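Local structure of periplasmic sugar-binding domain protein (Pseudomonas fluorescens Pf-5, 3H75) at residues W187-A192 and N213-L218. The protein probably binds a carbohydrate in the periplasm, as a two-domain member of the bacterial solute-binding protein 2 family. Sequence-based numbering, arbitrary orientation.
Sequences WNRERA and NDEMAL. With SO4 (sulfate ion), chain B.
Asn213 meets Trp187 through its amide nitrogen and its CB, while its oxygen turns back to its own helix. Asn213 ND2 donates to Trp187 O at 3.3 Å and also reaches a glycerol; Asn213 OD1 takes Met216 N at 2.9 Å, the N-cap bond of helix 214-226. Asn213 CB lies 3.7 Å from Trp187 CE3, with indole and amide planes 46° apart. An alanine here would probably leave Met216 N without its cap and Trp187 O without this donor.

Two apolar pairs involve Met216, present as selenomethionine: the bend at its last torsion (chi3 -61°) carries Met216 CE to 3.9 Å from Trp187 CE3, and Met216 CB meets Ala192 CB at 3.6 Å. Met216 SE also packs 3.5 Å from Trp187 N. Arg189, extended from CG to NE, lays one guanidinium face over Leu218 CB, 3.7 Å from Arg189 CZ; NH2 forms a salt bridge with Glu245.

Two waters bridge the segments, one from Arg189 N to Glu215 OE1, the other from Arg189 NE to Leu218 O. Trp187 NE1 makes a weak bond to a sulfate also held by Arg44 and Trp19.

The contact joins the starts of helices 189-202 and 214-226, which follow strands 177-184 and 206-211 in one lobe of the two-domain alpha/beta periplasmic binding protein fold, with helix 158-173 against the indole.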
ATOM      1  N   TRP A 187      -0.732 -10.981  -4.916  1.00 12.90           N
ATOM      2  CA  TRP A 187      -1.726 -10.253  -4.117  1.00 12.45           C
ATOM      3  C   TRP A 187      -3.041 -11.020  -4.004  1.00 13.81           C
ATOM      4  O   TRP A 187      -3.993 -10.523  -3.402  1.00 14.03           O
ATOM      5  CB  TRP A 187      -2.059  -8.883  -4.739  1.00 12.64           C
ATOM      6  CG  TRP A 187      -0.897  -7.989  -5.070  1.00 11.40           C
ATOM      7  CD1 TRP A 187      -0.670  -7.357  -6.261  1.00 11.26           C
ATOM      8  CD2 TRP A 187       0.158  -7.580  -4.192  1.00  9.21           C
ATOM      9  NE1 TRP A 187       0.461  -6.578  -6.181  1.00 10.17           N
ATOM     10  CE2 TRP A 187       0.990  -6.698  -4.920  1.00 10.55           C
ATOM     11  CE3 TRP A 187       0.482  -7.871  -2.861  1.00 11.01           C
ATOM     12  CZ2 TRP A 187       2.124  -6.104  -4.361  1.00 10.67           C
ATOM     13  CZ3 TRP A 187       1.610  -7.279  -2.305  1.00 11.42           C
ATOM     14  CH2 TRP A 187       2.417  -6.405  -3.053  1.00  9.40           C
ATOM     15  N   ASN A 188      -3.080 -12.227  -4.564  1.00 13.34           N
ATOM     16  CA  ASN A 188      -4.296 -13.044  -4.615  1.00 15.54           C
ATOM     17  C   ASN A 188      -4.486 -14.055  -3.482  1.00 14.43           C
ATOM     18  O   ASN A 188      -3.626 -14.899  -3.231  1.00 14.15           O
ATOM     19  CB  ASN A 188      -4.331 -13.751  -5.974  1.00 15.64           C
ATOM     20  CG  ASN A 188      -5.643 -14.449  -6.246  1.00 18.20           C
ATOM     21  OD1 ASN A 188      -5.947 -15.480  -5.651  1.00 19.40           O
ATOM     22  ND2 ASN A 188      -6.432 -13.886  -7.155  1.00 21.36           N
ATOM     23  N   ARG A 189      -5.640 -13.968  -2.823  1.00 13.56           N
ATOM     24  CA  ARG A 189      -5.978 -14.836  -1.701  1.00 13.83           C
ATOM     25  C   ARG A 189      -6.076 -16.324  -2.034  1.00 15.33           C
ATOM     26  O   ARG A 189      -5.459 -17.149  -1.365  1.00 13.64           O
ATOM     27  CB  ARG A 189      -7.288 -14.367  -1.060  1.00 14.95           C
ATOM     28  CG  ARG A 189      -7.710 -15.170   0.154  1.00 15.01           C
ATOM     29  CD  ARG A 189      -8.869 -14.490   0.857  1.00 16.95           C
ATOM     30  NE  ARG A 189      -9.322 -15.229   2.030  1.00 18.47           N
ATOM     31  CZ  ARG A 189     -10.181 -14.746   2.921  1.00 19.99           C
ATOM     32  NH1 ARG A 189     -10.679 -13.526   2.771  1.00 20.24           N
ATOM     33  NH2 ARG A 189     -10.537 -15.481   3.965  1.00 20.75           N
ATOM     34  N   GLU A 190      -6.849 -16.684  -3.053  1.00 16.51           N
ATOM     35  CA  GLU A 190      -6.967 -18.099  -3.387  1.00 19.11           C
ATOM     36  C   GLU A 190      -5.654 -18.693  -3.889  1.00 18.68           C
ATOM     37  O   GLU A 190      -5.371 -19.864  -3.641  1.00 18.53           O
ATOM     38  CB  GLU A 190      -8.086 -18.332  -4.412  1.00 23.52           C
ATOM     39  CG  GLU A 190      -8.022 -17.483  -5.658  1.00 29.10           C
ATOM     40  CD  GLU A 190      -9.190 -17.752  -6.592  1.00 34.05           C
ATOM     41  OE1 GLU A 190     -10.351 -17.670  -6.132  1.00 36.38           O
ATOM     42  OE2 GLU A 190      -8.946 -18.039  -7.785  1.00 36.38           O
ATOM     43  N   ARG A 191      -4.851 -17.893  -4.584  1.00 16.93           N
ATOM     44  CA  ARG A 191      -3.568 -18.385  -5.082  1.00 16.78           C
ATOM     45  C   ARG A 191      -2.648 -18.682  -3.900  1.00 16.47           C
ATOM     46  O   ARG A 191      -2.021 -19.738  -3.839  1.00 14.42           O
ATOM     47  CB  ARG A 191      -2.910 -17.357  -6.010  1.00 17.92           C
ATOM     48  CG  ARG A 191      -1.561 -17.798  -6.569  1.00 19.12           C
ATOM     49  CD  ARG A 191      -0.977 -16.733  -7.485  1.00 21.86           C
ATOM     50  NE  ARG A 191       0.423 -16.978  -7.828  1.00 22.53           N
ATOM     51  CZ  ARG A 191       0.842 -17.906  -8.684  1.00 26.84           C
ATOM     52  NH1 ARG A 191      -0.029 -18.694  -9.301  1.00 25.31           N
ATOM     53  NH2 ARG A 191       2.139 -18.039  -8.929  1.00 26.88           N
ATOM     54  N   ALA A 192      -2.571 -17.748  -2.956  1.00 14.71           N
ATOM     55  CA  ALA A 192      -1.734 -17.942  -1.775  1.00 15.17           C
ATOM     56  C   ALA A 192      -2.257 -19.139  -0.995  1.00 14.79           C
ATOM     57  O   ALA A 192      -1.483 -19.915  -0.431  1.00 13.80           O
ATOM     58  CB  ALA A 192      -1.759 -16.693  -0.900  1.00 13.93           C
ATOM     59  N   ASN A 213       0.750  -8.839   1.673  1.00  8.29           N
ATOM     60  CA  ASN A 213      -0.544  -8.179   1.806  1.00  8.41           C
ATOM     61  C   ASN A 213      -1.465  -9.050   2.647  1.00  8.13           C
ATOM     62  O   ASN A 213      -1.130 -10.207   2.944  1.00  7.43           O
ATOM     63  CB  ASN A 213      -1.141  -7.778   0.435  1.00  7.27           C
ATOM     64  CG  ASN A 213      -1.976  -8.855  -0.209  1.00 10.27           C
ATOM     65  OD1 ASN A 213      -1.850 -10.031   0.100  1.00  9.14           O
ATOM     66  ND2 ASN A 213      -2.836  -8.445  -1.144  1.00 10.39           N
ATOM     67  N   ASP A 214      -2.593  -8.489   3.068  1.00  8.15           N
ATOM     68  CA  ASP A 214      -3.512  -9.215   3.927  1.00  9.16           C
ATOM     69  C   ASP A 214      -4.313 -10.314   3.250  1.00 10.38           C
ATOM     70  O   ASP A 214      -4.587 -11.341   3.869  1.00  9.28           O
ATOM     71  CB  ASP A 214      -4.445  -8.233   4.665  1.00  8.90           C
ATOM     72  CG  ASP A 214      -5.302  -7.396   3.732  1.00 10.45           C
ATOM     73  OD1 ASP A 214      -5.025  -7.336   2.515  1.00  9.50           O
ATOM     74  OD2 ASP A 214      -6.260  -6.778   4.240  1.00 12.65           O
ATOM     75  N   GLU A 215      -4.673 -10.107   1.987  1.00 10.10           N
ATOM     76  CA  GLU A 215      -5.427 -11.104   1.231  1.00 12.49           C
ATOM     77  C   GLU A 215      -4.683 -12.437   1.257  1.00 10.97           C
ATOM     78  O   GLU A 215      -5.258 -13.486   1.566  1.00 10.84           O
ATOM     79  CB  GLU A 215      -5.586 -10.661  -0.227  1.00 14.00           C
ATOM     80  CG  GLU A 215      -6.342  -9.350  -0.451  1.00 19.44           C
ATOM     81  CD  GLU A 215      -7.846  -9.499  -0.334  1.00 24.47           C
ATOM     82  OE1 GLU A 215      -8.362 -10.597  -0.635  1.00 26.93           O
ATOM     83  OE2 GLU A 215      -8.514  -8.509   0.042  1.00 26.25           O
HETATM   84  N   MSE A 216      -3.397 -12.395   0.928  1.00  9.83           N
HETATM   85  CA  MSE A 216      -2.591 -13.605   0.905  1.00  8.01           C
HETATM   86  C   MSE A 216      -2.435 -14.207   2.296  1.00  7.08           C
HETATM   87  O   MSE A 216      -2.471 -15.422   2.450  1.00  8.62           O
HETATM   88  CB  MSE A 216      -1.229 -13.311   0.280  1.00  8.44           C
HETATM   89  CG  MSE A 216      -1.342 -12.890  -1.179  1.00  6.83           C
HETATM   90 SE   MSE A 216       0.334 -12.687  -2.082  1.00 12.95          SE
HETATM   91  CE  MSE A 216       1.086 -11.256  -0.970  1.00  6.83           C
ATOM     92  N   ALA A 217      -2.278 -13.367   3.314  1.00  6.66           N
ATOM     93  CA  ALA A 217      -2.151 -13.881   4.674  1.00  7.07           C
ATOM     94  C   ALA A 217      -3.413 -14.665   5.052  1.00  8.24           C
ATOM     95  O   ALA A 217      -3.332 -15.763   5.602  1.00  7.83           O
ATOM     96  CB  ALA A 217      -1.924 -12.728   5.653  1.00  7.43           C
ATOM     97  N   LEU A 218      -4.580 -14.102   4.748  1.00  8.46           N
ATOM     98  CA  LEU A 218      -5.847 -14.762   5.056  1.00  9.65           C
ATOM     99  C   LEU A 218      -5.973 -16.098   4.319  1.00 10.29           C
ATOM    100  O   LEU A 218      -6.534 -17.059   4.850  1.00 11.42           O
ATOM    101  CB  LEU A 218      -7.012 -13.836   4.700  1.00 10.66           C
ATOM    102  CG  LEU A 218      -7.084 -12.580   5.569  1.00 12.87           C
ATOM    103  CD1 LEU A 218      -8.132 -11.638   5.010  1.00 12.38           C
ATOM    104  CD2 LEU A 218      -7.394 -12.960   7.012  1.00 14.72           C
TER
HETATM  105  S   SO4 B 400      -0.024  -2.892  -6.738  1.00 13.24           S
HETATM  106  O1  SO4 B 400       1.127  -2.807  -5.815  1.00 12.62           O
HETATM  107  O2  SO4 B 400      -1.245  -3.140  -5.958  1.00 10.26           O
HETATM  108  O3  SO4 B 400      -0.135  -1.610  -7.450  1.00 11.85           O
HETATM  109  O4  SO4 B 400       0.199  -3.998  -7.695  1.00 11.55           O
HETATM  110  O   HOH W   1      -7.672 -11.945  -3.505  1.00 19.27           O
HETATM  111  O   HOH W   2      -8.847 -17.716   3.361  1.00 22.53           O